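Export chaperone SatS (PDB 6DNM) is a mycobacterial chaperone for the SecA2 protein export pathway, probably assisting proteins that are exported through it. Local coordinates at residues A[105-108]-A[113-116]. Residues are numbered along the deposited sequence; the frame is centred on the assembly and turned at random.
Sequences VDDF and DAVD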
# COMPACT_ATOMS: atom_id res chain seq x y z
N VAL A 105 9.88 1.42 12.11
CA VAL A 105 11.24 1.94 12.25
C VAL A 105 11.73 1.79 13.69
O VAL A 105 12.91 1.49 13.93
CB VAL A 105 11.33 3.39 11.74
CG1 VAL A 105 10.47 4.34 12.58
CG2 VAL A 105 12.78 3.85 11.70
N ASP A 106 10.85 2.00 14.66
CA ASP A 106 11.21 1.85 16.06
C ASP A 106 11.32 0.38 16.44
O ASP A 106 12.24 -0.00 17.18
CB ASP A 106 10.19 2.57 16.95
CG ASP A 106 10.08 4.05 16.61
OD1 ASP A 106 8.97 4.49 16.23
OD2 ASP A 106 11.11 4.75 16.68
N ASP A 107 10.44 -0.46 15.90
CA ASP A 107 10.46 -1.88 16.25
C ASP A 107 11.71 -2.58 15.71
O ASP A 107 12.30 -3.41 16.40
CB ASP A 107 9.19 -2.57 15.77
CG ASP A 107 7.96 -2.07 16.48
OD1 ASP A 107 8.10 -1.54 17.60
OD2 ASP A 107 6.84 -2.18 15.92
N PHE A 108 12.11 -2.27 14.47
CA PHE A 108 13.32 -2.87 13.92
C PHE A 108 14.53 -2.58 14.80
O PHE A 108 15.42 -3.43 14.95
CB PHE A 108 13.57 -2.36 12.50
CG PHE A 108 12.67 -2.97 11.46
CD1 PHE A 108 12.48 -4.34 11.37
CD2 PHE A 108 12.01 -2.16 10.55
CE1 PHE A 108 11.64 -4.89 10.41
CE2 PHE A 108 11.19 -2.70 9.58
CZ PHE A 108 11.00 -4.07 9.51
N ASP A 113 11.96 -9.58 17.70
CA ASP A 113 10.88 -9.88 18.64
C ASP A 113 10.00 -8.68 18.94
O ASP A 113 8.89 -8.86 19.46
CB ASP A 113 11.44 -10.50 19.93
CG ASP A 113 12.36 -11.68 19.66
OD1 ASP A 113 13.32 -11.87 20.42
OD2 ASP A 113 12.11 -12.41 18.67
N ALA A 114 10.45 -7.47 18.62
CA ALA A 114 9.62 -6.28 18.76
C ALA A 114 8.73 -6.01 17.56
O ALA A 114 7.84 -5.16 17.64
CB ALA A 114 10.50 -5.04 19.00
N VAL A 115 8.95 -6.71 16.45
CA VAL A 115 8.20 -6.48 15.22
C VAL A 115 6.99 -7.40 15.18
O VAL A 115 7.12 -8.62 15.36
CB VAL A 115 9.09 -6.71 13.98
CG1 VAL A 115 8.27 -6.46 12.72
CG2 VAL A 115 10.32 -5.83 14.03
N ASP A 116 5.82 -6.83 14.95
CA ASP A 116 4.62 -7.65 14.84
C ASP A 116 4.59 -8.32 13.47
O ASP A 116 4.62 -7.65 12.44
CB ASP A 116 3.36 -6.81 15.03
CG ASP A 116 2.11 -7.66 15.00
OD1 ASP A 116 1.84 -8.34 16.00
OD2 ASP A 116 1.41 -7.67 13.96
O HOH W 1 5.44 -3.97 14.66
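With CG turned anti to its own carbonyl carbon (chi1 -65°), D107 sends its carboxylate from helix 104-110 across to A114, while V115, whose CG2 is likewise anti to the carbonyl carbon, directs that methyl back at the helix. The two chain pieces are closest at D107 and A114, where the CA atoms lie 5.1 Å apart. A114 O stands over the flat face of the D107 carboxylate, almost directly above its carbon: it is 3.3 Å from D107 CG and 3.6 Å from both D107 OD1 and D107 OD2. This is an approach of two acceptor groups without a hydrogen bond, in which the partly positive carbon, not either oxygen, is nearest. In the same pairing, A114 CB lies 3.6 Å from D107 O, the helix carbonyl oxygen.

Water supplies the polar link. It donates to D107 OD2 at 2.6 Å and accepts from D116 N at 2.9 Å, which ties the helix carboxylate to the backbone at the point where the next helix is about to start. D116 occupies the N-cap position there, and its OD2 caps Q119 N of helix 117-134.

The apolar half of the contact is V115 CG2, which reaches F108 CD1 at 3.7 Å and also packs beside D107 CB. The methyl meets the F108 ring obliquely, and both residues are buried. L120 of helix 117-134 touches both of them; the F108 ring also meets that of W176 with planes about 55° apart, and V156 of helix 148-157 packs on V115.

The contact is local packing within the connection between helices 104-110 and 117-134: a loop that passes through a 3-10 segment, ends at an aspartate N-cap and packs through V115 on helix 148-157, while F108 sets helix 104-110 against helices 148-157 and 170-185.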